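Local structure of probable fumarate reductase Ifc3 (Shewanella frigidimarina, 1QO8) at residues G309-N314 with H499-G504; M351-W356 with H535-L540; V505-T510 with E529-V534. The protein catalyses the essentially one-way reduction of fumarate to succinate in vitro, using FAD and four covalently bound c-type hemes, and may take part in electron transport to ferric iron. One frame throughout, in Å; residues are numbered along the deposited sequence.

Contact 1. Residues G309-N314 with H499-G504. With FAD (flavin-adenine dinucleotide), chain G.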
loop_
_atom_site.group_PDB
_atom_site.type_symbol
_atom_site.label_atom_id
_atom_site.label_comp_id
_atom_site.label_asym_id
_atom_site.label_seq_id
_atom_site.Cartn_x
_atom_site.Cartn_y
_atom_site.Cartn_z
ATOM N N GLY A 309 -4.460 -9.396 14.196
ATOM C CA GLY A 309 -4.550 -10.376 13.090
ATOM C C GLY A 309 -4.502 -9.759 11.722
ATOM O O GLY A 309 -4.068 -8.589 11.636
ATOM N N GLY A 310 -4.939 -10.456 10.631
ATOM C CA GLY A 310 -4.484 -9.980 9.295
ATOM C C GLY A 310 -5.689 -9.245 8.637
ATOM O O GLY A 310 -6.698 -9.000 9.324
ATOM N N TYR A 311 -5.657 -9.013 7.337
ATOM C CA TYR A 311 -6.667 -8.193 6.684
ATOM C C TYR A 311 -7.271 -8.996 5.524
ATOM O O TYR A 311 -8.099 -8.483 4.734
ATOM C CB TYR A 311 -6.188 -6.837 6.196
ATOM C CG TYR A 311 -5.087 -6.682 5.166
ATOM C CD1 TYR A 311 -5.446 -6.743 3.799
ATOM C CD2 TYR A 311 -3.754 -6.522 5.458
ATOM C CE1 TYR A 311 -4.491 -6.669 2.798
ATOM C CE2 TYR A 311 -2.790 -6.372 4.455
ATOM C CZ TYR A 311 -3.180 -6.442 3.123
ATOM O OH TYR A 311 -2.287 -6.290 2.092
ATOM N N GLY A 312 -7.208 -10.345 5.613
ATOM C CA GLY A 312 -7.630 -11.095 4.385
ATOM C C GLY A 312 -9.090 -11.086 4.164
ATOM O O GLY A 312 -9.521 -11.379 3.020
ATOM N N MET A 313 -9.963 -10.757 5.148
ATOM C CA MET A 313 -11.402 -10.692 4.851
ATOM C C MET A 313 -11.870 -9.247 4.658
ATOM O O MET A 313 -13.054 -8.944 4.450
ATOM C CB MET A 313 -12.192 -11.274 6.043
ATOM C CG MET A 313 -11.734 -12.729 6.351
ATOM S SD MET A 313 -12.547 -13.754 5.116
ATOM C CE MET A 313 -14.255 -13.961 5.573
ATOM N N ASN A 314 -10.918 -8.311 4.592
ATOM C CA ASN A 314 -11.375 -6.917 4.305
ATOM C C ASN A 314 -11.299 -6.798 2.799
ATOM O O ASN A 314 -10.220 -6.660 2.200
ATOM C CB ASN A 314 -10.399 -5.920 5.024
ATOM C CG ASN A 314 -10.922 -4.478 4.927
ATOM O OD1 ASN A 314 -11.064 -3.728 5.926
ATOM N ND2 ASN A 314 -11.326 -4.125 3.733
ATOM N N HIS A 499 -5.449 -16.158 2.368
ATOM C CA HIS A 499 -5.052 -16.950 3.477
ATOM C C HIS A 499 -4.220 -16.165 4.435
ATOM O O HIS A 499 -4.438 -16.462 5.619
ATOM C CB HIS A 499 -4.182 -18.153 2.869
ATOM C CG HIS A 499 -3.801 -19.094 3.969
ATOM N ND1 HIS A 499 -4.805 -19.875 4.519
ATOM C CD2 HIS A 499 -2.664 -19.422 4.596
ATOM C CE1 HIS A 499 -4.282 -20.656 5.495
ATOM N NE2 HIS A 499 -3.012 -20.345 5.585
ATOM N N HIS A 500 -3.315 -15.266 4.066
ATOM C CA HIS A 500 -2.502 -14.728 5.182
ATOM C C HIS A 500 -2.067 -13.377 4.605
ATOM O O HIS A 500 -1.686 -13.313 3.435
ATOM C CB HIS A 500 -1.304 -15.562 5.526
ATOM C CG HIS A 500 -0.459 -15.022 6.667
ATOM N ND1 HIS A 500 -0.688 -15.316 7.951
ATOM C CD2 HIS A 500 0.629 -14.140 6.617
ATOM C CE1 HIS A 500 0.247 -14.735 8.745
ATOM N NE2 HIS A 500 1.003 -13.978 7.975
ATOM N N THR A 501 -2.085 -12.292 5.385
ATOM C CA THR A 501 -1.476 -11.065 4.891
ATOM C C THR A 501 -0.166 -10.774 5.572
ATOM O O THR A 501 -0.178 -10.319 6.709
ATOM C CB THR A 501 -2.469 -9.877 5.106
ATOM O OG1 THR A 501 -2.844 -9.791 6.485
ATOM C CG2 THR A 501 -3.731 -10.203 4.361
ATOM N N MET A 502 0.963 -11.071 4.939
ATOM C CA MET A 502 2.271 -10.858 5.467
ATOM C C MET A 502 2.510 -9.368 5.746
ATOM O O MET A 502 3.326 -9.131 6.657
ATOM C CB MET A 502 3.442 -11.175 4.453
ATOM C CG MET A 502 3.648 -12.687 4.130
ATOM S SD MET A 502 2.384 -13.587 3.222
ATOM C CE MET A 502 2.428 -12.891 1.571
ATOM N N GLY A 503 1.967 -8.440 4.980
ATOM C CA GLY A 503 2.285 -7.065 5.253
ATOM C C GLY A 503 1.483 -6.573 6.473
ATOM O O GLY A 503 0.493 -7.239 6.880
ATOM N N GLY A 504 1.922 -5.473 7.043
ATOM C CA GLY A 504 1.123 -4.906 8.149
ATOM C C GLY A 504 1.891 -3.681 8.698
ATOM O O GLY A 504 2.722 -3.108 8.017
HETATM P PA FAD G . -5.683 -13.785 15.052
HETATM O O1A FAD G . -5.545 -15.163 15.622
HETATM O O2A FAD G . -6.469 -13.553 13.973
HETATM O O5B FAD G . -6.566 -13.087 16.148
HETATM C C5B FAD G . -6.840 -11.626 16.158
HETATM C C4B FAD G . -7.960 -11.344 17.281
HETATM O O4B FAD G . -8.152 -9.848 17.202
HETATM C C3B FAD G . -9.354 -11.901 16.844
HETATM O O3B FAD G . -9.979 -12.819 17.623
HETATM C C2B FAD G . -10.135 -10.655 16.288
HETATM O O2B FAD G . -11.572 -10.701 16.469
HETATM C C1B FAD G . -9.618 -9.621 17.218
HETATM N N9A FAD G . -9.725 -8.257 16.683
HETATM C C8A FAD G . -9.563 -7.828 15.390
HETATM N N7A FAD G . -9.849 -6.563 15.248
HETATM C C5A FAD G . -10.221 -6.114 16.512
HETATM C C6A FAD G . -10.733 -4.839 17.006
HETATM N N6A FAD G . -10.892 -3.778 16.264
HETATM N N1A FAD G . -10.964 -4.811 18.342
HETATM C C2A FAD G . -10.894 -5.921 19.152
HETATM N N3A FAD G . -10.450 -7.140 18.771
HETATM C C4A FAD G . -10.164 -7.160 17.441
HETATM N N1 FAD G . 0.265 -20.356 10.415
HETATM C C2 FAD G . 1.190 -21.140 10.900
HETATM O O2 FAD G . 2.302 -20.856 11.204
HETATM N N3 FAD G . 0.965 -22.528 11.146
HETATM C C4 FAD G . -0.314 -22.987 10.846
HETATM O O4 FAD G . -0.563 -24.151 10.981
HETATM C C4X FAD G . -1.307 -22.100 10.245
HETATM N N5 FAD G . -2.514 -22.574 9.900
HETATM C C5X FAD G . -3.473 -21.750 9.416
HETATM C C6 FAD G . -4.717 -22.308 9.092
HETATM C C7 FAD G . -5.714 -21.496 8.607
HETATM C C7M FAD G . -7.068 -22.013 8.240
HETATM C C8 FAD G . -5.453 -20.083 8.489
HETATM C C8M FAD G . -6.555 -19.178 8.030
HETATM C C9 FAD G . -4.247 -19.530 8.835
HETATM C C9A FAD G . -3.229 -20.326 9.305
HETATM N N10 FAD G . -1.940 -19.880 9.660
HETATM C C10 FAD G . -0.988 -20.709 10.114
HETATM C "C1'" FAD G . -1.710 -18.426 9.929
HETATM C "C2'" FAD G . -1.706 -18.169 11.474
HETATM O "O2'" FAD G . -2.804 -19.039 11.909
HETATM C "C3'" FAD G . -2.265 -16.736 11.652
HETATM O "O3'" FAD G . -1.431 -15.780 10.983
HETATM C "C4'" FAD G . -1.945 -16.315 13.126
HETATM O "O4'" FAD G . -2.786 -17.203 13.924
HETATM C "C5'" FAD G . -2.514 -14.860 13.287
HETATM O "O5'" FAD G . -2.543 -14.670 14.838
HETATM P P FAD G . -2.898 -13.321 15.492
HETATM O O1P FAD G . -2.756 -13.575 16.975
HETATM O O2P FAD G . -2.077 -12.407 14.833
HETATM O O3P FAD G . -4.237 -13.057 15.006
#
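A single hydrogen bond joins the segments: the backbone N of Y311 donates to T501 OG1 at 3.0 Å, with 150° at the hydrogen. T501 chi1 (56°) places OG1 in the crowded position between its N and carbonyl carbon, leaving CG2 to point at the tyrosine.

The apolar part is a CH-pi contact. T501 CG2 stands 3.7 Å from the centroid of the Y311 ring and 3° off the ring normal, while G503 O lies at the ring edge. The Y311 hydroxyl bonds to I354 O. An alanine here removes both ring and hydroxyl, and would probably leave the T501 methyl without its platform and break the tie to I354.

Beta carbons would not fit at two glycines: one on G310 would fall 2.6 Å from T501 OG1, and one on G309, also excluded by its backbone angles, equally close to FAD O2A.

Strand 489-505 carries a classic beta bulge opposite Q358, with which the H499 and H500 backbones both pair. H499 CE1 approaches FAD C8 at 3.3 Å, and H500 presents its ring edge to FAD O3'. This belongs to the flavin site of the FRD/SDH subfamily, where H499 probably also binds fumarate, as in relatives.

Contact 2. Residues M351-W356 with H535-L540. With FAD (flavin-adenine dinucleotide), chain G.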
loop_
_atom_site.group_PDB
_atom_site.type_symbol
_atom_site.label_atom_id
_atom_site.label_comp_id
_atom_site.label_asym_id
_atom_site.label_seq_id
_atom_site.Cartn_x
_atom_site.Cartn_y
_atom_site.Cartn_z
ATOM N N MET A 351 4.029 1.252 7.672
ATOM C CA MET A 351 3.716 -0.097 7.335
ATOM C C MET A 351 4.932 -0.815 6.763
ATOM O O MET A 351 5.941 -0.186 6.347
ATOM C CB MET A 351 2.576 -0.199 6.340
ATOM C CG MET A 351 1.263 0.551 6.534
ATOM S SD MET A 351 0.466 -0.143 7.992
ATOM C CE MET A 351 0.006 1.305 8.951
ATOM N N THR A 352 4.948 -2.118 6.770
ATOM C CA THR A 352 6.064 -2.889 6.147
ATOM C C THR A 352 5.467 -3.850 5.122
ATOM O O THR A 352 4.548 -4.661 5.489
ATOM C CB THR A 352 6.871 -3.676 7.197
ATOM O OG1 THR A 352 7.532 -2.821 8.131
ATOM C CG2 THR A 352 7.977 -4.565 6.598
ATOM N N ASP A 353 5.971 -3.861 3.892
ATOM C CA ASP A 353 5.435 -4.758 2.869
ATOM C C ASP A 353 3.920 -4.823 2.874
ATOM O O ASP A 353 3.314 -5.936 2.723
ATOM C CB ASP A 353 5.991 -6.217 3.002
ATOM C CG ASP A 353 7.493 -6.314 3.118
ATOM O OD1 ASP A 353 8.190 -5.526 2.403
ATOM O OD2 ASP A 353 8.075 -7.132 3.872
ATOM N N ILE A 354 3.226 -3.665 2.887
ATOM C CA ILE A 354 1.834 -3.633 3.361
ATOM C C ILE A 354 0.917 -4.438 2.454
ATOM O O ILE A 354 -0.074 -5.115 2.807
ATOM C CB ILE A 354 1.347 -2.190 3.488
ATOM C CG1 ILE A 354 -0.072 -2.050 4.037
ATOM C CG2 ILE A 354 1.442 -1.486 2.128
ATOM C CD1 ILE A 354 -0.238 -2.541 5.487
ATOM N N ASP A 355 1.294 -4.473 1.168
ATOM C CA ASP A 355 0.382 -5.002 0.145
ATOM C C ASP A 355 0.634 -6.490 -0.145
ATOM O O ASP A 355 -0.080 -7.014 -1.013
ATOM C CB ASP A 355 0.417 -4.149 -1.110
ATOM C CG ASP A 355 1.726 -3.906 -1.819
ATOM O OD1 ASP A 355 2.773 -3.904 -1.149
ATOM O OD2 ASP A 355 1.690 -3.735 -3.053
ATOM N N TRP A 356 1.413 -7.210 0.614
ATOM C CA TRP A 356 1.854 -8.575 0.265
ATOM C C TRP A 356 0.866 -9.600 0.866
ATOM O O TRP A 356 0.703 -9.573 2.098
ATOM C CB TRP A 356 3.332 -8.877 0.620
ATOM C CG TRP A 356 4.168 -8.256 -0.473
ATOM C CD1 TRP A 356 4.717 -7.003 -0.482
ATOM C CD2 TRP A 356 4.496 -8.835 -1.734
ATOM N NE1 TRP A 356 5.375 -6.749 -1.664
ATOM C CE2 TRP A 356 5.234 -7.860 -2.453
ATOM C CE3 TRP A 356 4.192 -10.059 -2.327
ATOM C CZ2 TRP A 356 5.687 -8.096 -3.757
ATOM C CZ3 TRP A 356 4.623 -10.275 -3.632
ATOM C CH2 TRP A 356 5.405 -9.321 -4.300
ATOM N N HIS A 535 7.824 -12.166 7.669
ATOM C CA HIS A 535 7.690 -13.080 6.583
ATOM C C HIS A 535 8.078 -12.548 5.204
ATOM O O HIS A 535 8.079 -13.320 4.226
ATOM C CB HIS A 535 6.225 -13.588 6.488
ATOM C CG HIS A 535 5.764 -14.170 7.782
ATOM N ND1 HIS A 535 4.728 -13.597 8.523
ATOM C CD2 HIS A 535 6.225 -15.244 8.490
ATOM C CE1 HIS A 535 4.524 -14.314 9.613
ATOM N NE2 HIS A 535 5.438 -15.296 9.624
ATOM N N GLY A 536 8.569 -11.306 5.160
ATOM C CA GLY A 536 8.819 -10.716 3.842
ATOM C C GLY A 536 7.720 -10.985 2.854
ATOM O O GLY A 536 6.545 -10.671 3.135
ATOM N N TYR A 537 8.040 -11.433 1.652
ATOM C CA TYR A 537 6.979 -11.596 0.625
ATOM C C TYR A 537 6.280 -12.930 0.710
ATOM O O TYR A 537 5.352 -13.129 -0.086
ATOM C CB TYR A 537 7.560 -11.389 -0.793
ATOM C CG TYR A 537 7.982 -9.992 -1.170
ATOM C CD1 TYR A 537 7.978 -8.948 -0.241
ATOM C CD2 TYR A 537 8.363 -9.687 -2.482
ATOM C CE1 TYR A 537 8.345 -7.664 -0.610
ATOM C CE2 TYR A 537 8.741 -8.401 -2.871
ATOM C CZ TYR A 537 8.717 -7.396 -1.927
ATOM O OH TYR A 537 9.054 -6.108 -2.248
ATOM N N ASN A 538 6.586 -13.850 1.637
ATOM C CA ASN A 538 5.812 -15.133 1.578
ATOM C C ASN A 538 5.946 -15.823 2.902
ATOM O O ASN A 538 7.091 -16.097 3.295
ATOM C CB ASN A 538 6.341 -15.993 0.431
ATOM C CG ASN A 538 5.553 -17.295 0.316
ATOM O OD1 ASN A 538 4.337 -17.343 0.185
ATOM N ND2 ASN A 538 6.241 -18.414 0.490
ATOM N N ARG A 539 4.839 -16.113 3.583
ATOM C CA ARG A 539 4.918 -16.783 4.905
ATOM C C ARG A 539 5.211 -18.277 4.660
ATOM O O ARG A 539 4.445 -18.810 3.848
ATOM C CB ARG A 539 3.551 -16.657 5.603
ATOM C CG ARG A 539 3.297 -17.425 6.896
ATOM C CD ARG A 539 1.813 -17.612 7.254
ATOM N NE ARG A 539 1.258 -18.448 6.157
ATOM C CZ ARG A 539 1.070 -19.762 6.129
ATOM N NH1 ARG A 539 1.328 -20.414 7.267
ATOM N NH2 ARG A 539 0.672 -20.385 5.025
ATOM N N LEU A 540 6.191 -18.883 5.336
ATOM C CA LEU A 540 6.217 -20.346 5.443
ATOM C C LEU A 540 5.299 -20.986 6.456
ATOM O O LEU A 540 5.070 -20.507 7.589
ATOM C CB LEU A 540 7.685 -20.735 5.805
ATOM C CG LEU A 540 8.721 -20.299 4.753
ATOM C CD1 LEU A 540 10.102 -20.899 4.965
ATOM C CD2 LEU A 540 8.270 -20.757 3.355
HETATM P PA FAD G . -5.683 -13.785 15.052
HETATM O O1A FAD G . -5.545 -15.163 15.622
HETATM O O2A FAD G . -6.469 -13.553 13.973
HETATM O O5B FAD G . -6.566 -13.087 16.148
HETATM C C5B FAD G . -6.840 -11.626 16.158
HETATM C C4B FAD G . -7.960 -11.344 17.281
HETATM O O4B FAD G . -8.152 -9.848 17.202
HETATM C C3B FAD G . -9.354 -11.901 16.844
HETATM O O3B FAD G . -9.979 -12.819 17.623
HETATM C C2B FAD G . -10.135 -10.655 16.288
HETATM O O2B FAD G . -11.572 -10.701 16.469
HETATM C C1B FAD G . -9.618 -9.621 17.218
HETATM N N9A FAD G . -9.725 -8.257 16.683
HETATM C C8A FAD G . -9.563 -7.828 15.390
HETATM N N7A FAD G . -9.849 -6.563 15.248
HETATM C C5A FAD G . -10.221 -6.114 16.512
HETATM C C6A FAD G . -10.733 -4.839 17.006
HETATM N N6A FAD G . -10.892 -3.778 16.264
HETATM N N1A FAD G . -10.964 -4.811 18.342
HETATM C C2A FAD G . -10.894 -5.921 19.152
HETATM N N3A FAD G . -10.450 -7.140 18.771
HETATM C C4A FAD G . -10.164 -7.160 17.441
HETATM N N1 FAD G . 0.265 -20.356 10.415
HETATM C C2 FAD G . 1.190 -21.140 10.900
HETATM O O2 FAD G . 2.302 -20.856 11.204
HETATM N N3 FAD G . 0.965 -22.528 11.146
HETATM C C4 FAD G . -0.314 -22.987 10.846
HETATM O O4 FAD G . -0.563 -24.151 10.981
HETATM C C4X FAD G . -1.307 -22.100 10.245
HETATM N N5 FAD G . -2.514 -22.574 9.900
HETATM C C5X FAD G . -3.473 -21.750 9.416
HETATM C C6 FAD G . -4.717 -22.308 9.092
HETATM C C7 FAD G . -5.714 -21.496 8.607
HETATM C C7M FAD G . -7.068 -22.013 8.240
HETATM C C8 FAD G . -5.453 -20.083 8.489
HETATM C C8M FAD G . -6.555 -19.178 8.030
HETATM C C9 FAD G . -4.247 -19.530 8.835
HETATM C C9A FAD G . -3.229 -20.326 9.305
HETATM N N10 FAD G . -1.940 -19.880 9.660
HETATM C C10 FAD G . -0.988 -20.709 10.114
HETATM C "C1'" FAD G . -1.710 -18.426 9.929
HETATM C "C2'" FAD G . -1.706 -18.169 11.474
HETATM O "O2'" FAD G . -2.804 -19.039 11.909
HETATM C "C3'" FAD G . -2.265 -16.736 11.652
HETATM O "O3'" FAD G . -1.431 -15.780 10.983
HETATM C "C4'" FAD G . -1.945 -16.315 13.126
HETATM O "O4'" FAD G . -2.786 -17.203 13.924
HETATM C "C5'" FAD G . -2.514 -14.860 13.287
HETATM O "O5'" FAD G . -2.543 -14.670 14.838
HETATM P P FAD G . -2.898 -13.321 15.492
HETATM O O1P FAD G . -2.756 -13.575 16.975
HETATM O O2P FAD G . -2.077 -12.407 14.833
HETATM O O3P FAD G . -4.237 -13.057 15.006
HETATM O O HOH W 1 6.733 -8.867 5.430
HETATM O O HOH W 2 7.175 -4.281 -1.881
#
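Two hydrogen bonds grip water 1, as many as grip water 2: it donates to D353 OD2 at 2.7 Å and to G536 O at 2.9 Å. It thereby links a carboxylate to a backbone carbonyl where no direct hydrogen bond crosses the contact. Water 2 makes a second bridge, accepting from W356 NE1 at 3.1 Å, in the plane of the indole, and bonding to Y537 OH at 2.6 Å.

Beside water 2 lies a face-to-face stack. The five-membered ring of W356 and the Y537 ring have centroids 3.7 Å apart and planes inclined by 14°, and Y537 CB sits over the six-membered ring. The D353 carboxylate stands upright to the stack: it is turned 89° from the tyrosine plane and brings OD1 to the ring edge, 3.7 Å from Y537 CE1. Two turns present these groups, type I from D353 to W356 and type II' from H535 to N538. Farther along, R539 NH1 comes within 3.3 Å of FAD N1; as in relatives, R539 probably also binds fumarate.

R322 makes a cation-pi contact with W356, and L516 and S518 of the second subunit pack on W356 and Y537. Strand 351-352 borders strand 489-505 in a sheet and rests M351 on helix 339-346, whereas 535-540 leads into helix 543-563, which H535 touches.

Contact 3. Residues V505-T510 with E529-V534. With FAD (flavin-adenine dinucleotide), chain G.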
loop_
_atom_site.group_PDB
_atom_site.type_symbol
_atom_site.label_atom_id
_atom_site.label_comp_id
_atom_site.label_asym_id
_atom_site.label_seq_id
_atom_site.Cartn_x
_atom_site.Cartn_y
_atom_site.Cartn_z
ATOM N N VAL A 505 1.687 -3.433 9.938
ATOM C CA VAL A 505 2.243 -2.283 10.724
ATOM C C VAL A 505 3.714 -2.493 10.837
ATOM O O VAL A 505 4.185 -3.610 11.123
ATOM C CB VAL A 505 1.371 -2.437 11.966
ATOM C CG1 VAL A 505 2.051 -2.877 13.262
ATOM C CG2 VAL A 505 0.275 -1.431 12.001
ATOM N N ALA A 506 4.540 -1.469 10.603
ATOM C CA ALA A 506 5.959 -1.615 10.877
ATOM C C ALA A 506 6.262 -1.660 12.371
ATOM O O ALA A 506 5.807 -0.903 13.238
ATOM C CB ALA A 506 6.772 -0.466 10.261
ATOM N N ILE A 507 7.249 -2.480 12.619
ATOM C CA ILE A 507 7.690 -2.803 13.991
ATOM C C ILE A 507 9.185 -2.776 14.117
ATOM O O ILE A 507 9.822 -3.011 13.075
ATOM C CB ILE A 507 6.981 -4.138 14.266
ATOM C CG1 ILE A 507 5.980 -3.793 15.379
ATOM C CG2 ILE A 507 7.755 -5.389 14.560
ATOM C CD1 ILE A 507 4.594 -4.208 15.071
ATOM N N ASN A 508 9.709 -2.475 15.315
ATOM C CA ASN A 508 11.111 -2.754 15.594
ATOM C C ASN A 508 11.240 -4.098 16.284
ATOM O O ASN A 508 10.289 -4.809 16.611
ATOM C CB ASN A 508 11.696 -1.657 16.525
ATOM C CG ASN A 508 11.325 -1.963 17.959
ATOM O OD1 ASN A 508 10.240 -2.026 18.523
ATOM N ND2 ASN A 508 12.434 -2.345 18.665
ATOM N N THR A 509 12.458 -4.401 16.720
ATOM C CA THR A 509 12.738 -5.626 17.435
ATOM C C THR A 509 12.145 -5.653 18.815
ATOM O O THR A 509 12.003 -6.785 19.276
ATOM C CB THR A 509 14.234 -5.963 17.506
ATOM O OG1 THR A 509 14.888 -5.017 18.324
ATOM C CG2 THR A 509 14.770 -5.917 16.084
ATOM N N THR A 510 11.733 -4.544 19.420
ATOM C CA THR A 510 11.060 -4.656 20.711
ATOM C C THR A 510 9.565 -4.545 20.507
ATOM O O THR A 510 8.797 -4.383 21.445
ATOM C CB THR A 510 11.564 -3.578 21.699
ATOM O OG1 THR A 510 11.495 -2.349 20.994
ATOM C CG2 THR A 510 13.004 -3.894 22.164
ATOM N N GLU A 529 -0.122 -11.310 12.965
ATOM C CA GLU A 529 -0.269 -11.022 11.529
ATOM C C GLU A 529 -0.557 -9.550 11.285
ATOM O O GLU A 529 -0.547 -9.074 10.115
ATOM C CB GLU A 529 -1.466 -11.791 10.954
ATOM C CG GLU A 529 -1.514 -11.996 9.425
ATOM C CD GLU A 529 -2.601 -12.950 9.026
ATOM O OE1 GLU A 529 -3.039 -13.845 9.853
ATOM O OE2 GLU A 529 -3.173 -12.831 7.911
ATOM N N VAL A 530 -1.044 -8.806 12.297
ATOM C CA VAL A 530 -1.224 -7.365 12.157
ATOM C C VAL A 530 0.023 -6.615 11.663
ATOM O O VAL A 530 0.007 -5.543 11.049
ATOM C CB VAL A 530 -1.792 -6.706 13.420
ATOM C CG1 VAL A 530 -0.808 -6.586 14.563
ATOM C CG2 VAL A 530 -2.345 -5.330 12.969
ATOM N N THR A 531 1.192 -7.107 11.925
ATOM C CA THR A 531 2.542 -6.614 11.711
ATOM C C THR A 531 3.102 -7.098 10.374
ATOM O O THR A 531 2.675 -8.114 9.823
ATOM C CB THR A 531 3.250 -7.282 12.901
ATOM O OG1 THR A 531 3.353 -6.440 14.085
ATOM C CG2 THR A 531 4.334 -8.183 12.572
ATOM N N GLY A 532 3.985 -6.303 9.743
ATOM C CA GLY A 532 4.545 -6.704 8.452
ATOM C C GLY A 532 6.007 -7.002 8.608
ATOM O O GLY A 532 6.531 -6.628 9.696
ATOM N N GLY A 533 6.852 -7.584 7.783
ATOM C CA GLY A 533 8.250 -7.742 8.098
ATOM C C GLY A 533 8.780 -9.079 8.590
ATOM O O GLY A 533 9.976 -9.387 8.391
ATOM N N VAL A 534 8.109 -9.911 9.333
ATOM C CA VAL A 534 8.614 -11.203 9.798
ATOM C C VAL A 534 8.763 -12.169 8.613
ATOM O O VAL A 534 9.725 -12.874 8.502
ATOM C CB VAL A 534 7.662 -11.770 10.880
ATOM C CG1 VAL A 534 8.231 -13.141 11.329
ATOM C CG2 VAL A 534 7.667 -10.819 12.059
HETATM P PA FAD G . -5.683 -13.785 15.052
HETATM O O1A FAD G . -5.545 -15.163 15.622
HETATM O O2A FAD G . -6.469 -13.553 13.973
HETATM O O5B FAD G . -6.566 -13.087 16.148
HETATM C C5B FAD G . -6.840 -11.626 16.158
HETATM C C4B FAD G . -7.960 -11.344 17.281
HETATM O O4B FAD G . -8.152 -9.848 17.202
HETATM C C3B FAD G . -9.354 -11.901 16.844
HETATM O O3B FAD G . -9.979 -12.819 17.623
HETATM C C2B FAD G . -10.135 -10.655 16.288
HETATM O O2B FAD G . -11.572 -10.701 16.469
HETATM C C1B FAD G . -9.618 -9.621 17.218
HETATM N N9A FAD G . -9.725 -8.257 16.683
HETATM C C8A FAD G . -9.563 -7.828 15.390
HETATM N N7A FAD G . -9.849 -6.563 15.248
HETATM C C5A FAD G . -10.221 -6.114 16.512
HETATM C C6A FAD G . -10.733 -4.839 17.006
HETATM N N6A FAD G . -10.892 -3.778 16.264
HETATM N N1A FAD G . -10.964 -4.811 18.342
HETATM C C2A FAD G . -10.894 -5.921 19.152
HETATM N N3A FAD G . -10.450 -7.140 18.771
HETATM C C4A FAD G . -10.164 -7.160 17.441
HETATM N N1 FAD G . 0.265 -20.356 10.415
HETATM C C2 FAD G . 1.190 -21.140 10.900
HETATM O O2 FAD G . 2.302 -20.856 11.204
HETATM N N3 FAD G . 0.965 -22.528 11.146
HETATM C C4 FAD G . -0.314 -22.987 10.846
HETATM O O4 FAD G . -0.563 -24.151 10.981
HETATM C C4X FAD G . -1.307 -22.100 10.245
HETATM N N5 FAD G . -2.514 -22.574 9.900
HETATM C C5X FAD G . -3.473 -21.750 9.416
HETATM C C6 FAD G . -4.717 -22.308 9.092
HETATM C C7 FAD G . -5.714 -21.496 8.607
HETATM C C7M FAD G . -7.068 -22.013 8.240
HETATM C C8 FAD G . -5.453 -20.083 8.489
HETATM C C8M FAD G . -6.555 -19.178 8.030
HETATM C C9 FAD G . -4.247 -19.530 8.835
HETATM C C9A FAD G . -3.229 -20.326 9.305
HETATM N N10 FAD G . -1.940 -19.880 9.660
HETATM C C10 FAD G . -0.988 -20.709 10.114
HETATM C "C1'" FAD G . -1.710 -18.426 9.929
HETATM C "C2'" FAD G . -1.706 -18.169 11.474
HETATM O "O2'" FAD G . -2.804 -19.039 11.909
HETATM C "C3'" FAD G . -2.265 -16.736 11.652
HETATM O "O3'" FAD G . -1.431 -15.780 10.983
HETATM C "C4'" FAD G . -1.945 -16.315 13.126
HETATM O "O4'" FAD G . -2.786 -17.203 13.924
HETATM C "C5'" FAD G . -2.514 -14.860 13.287
HETATM O "O5'" FAD G . -2.543 -14.670 14.838
HETATM P P FAD G . -2.898 -13.321 15.492
HETATM O O1P FAD G . -2.756 -13.575 16.975
HETATM O O2P FAD G . -2.077 -12.407 14.833
HETATM O O3P FAD G . -4.237 -13.057 15.006
HETATM O O HOH W 3 8.098 -4.087 10.375
#
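The flat groups are peptide planes, a carboxylate and an amide, with no aromatic ring among them. V505 N donates to V530 O at 2.9 Å, in the carbonyl plane and on a lone pair, with 168° at the hydrogen. The V505 carbonyl is approached differently: G532 N reaches V505 O at 3.0 Å from above the carbonyl plane, 40° out of it, and T531 CA adds a CA-H...O contact to the same oxygen. The E529 carboxylate is shared, with OE1 accepting from FAD O3' at 2.8 Å and OE2 taking T501 N. In the N508 amide, ND2 donates to T510 OG1, which lies close to the amide plane.

Together the two backbone bonds around V505 make a single bridge of the parallel pattern, with the CA atoms of V505 and T531 4.5 Å apart. Water 3 continues it, accepting from I507 N at 2.9 Å and donating to G532 O at 3.1 Å. The side chains of V505 and T531 cross at about a right angle, V505 CG1 standing 3.9 Å from T531 OG1, a buried hydroxyl with no polar partner in the model. On the cofactor side, E529 N also donates to FAD O2P at 2.9 Å, so its backbone and its extended side chain hold the pyrophosphate and the ribityl chain respectively.

V505 lies in the end region of strand 489-505, and its side chain, with those of I507 and T531, touches A526 on strand 524-526. V513 of strand 512-514 packs against V505 and I507, L203 of helix 201-220 meets I507, and V534 rests on L207 of that helix and on helix 543-563.

Overall arrangement
Contacts 1 and 3 are buried, whereas contact 2 is partly buried and adjoins the second subunit. Two continuous runs tie them together: 499-504 passes directly into 505-510, and 529-534 into 535-540. Strand 351-352 is the sheet neighbour of strand 489-505, with T352 N 2.7 Å from G504 O, so contacts 1 and 2 reach the same sheet. Of the buried pair, contact 1 relies on a threonine against a tyrosine face and on glycines, and contact 3 is mostly backbone; contact 2, near the dimer interface, uses stacked rings and waters. All three touch FAD, through G309, H499 and H500 in contact 1, R539 in contact 2 and E529 in contact 3.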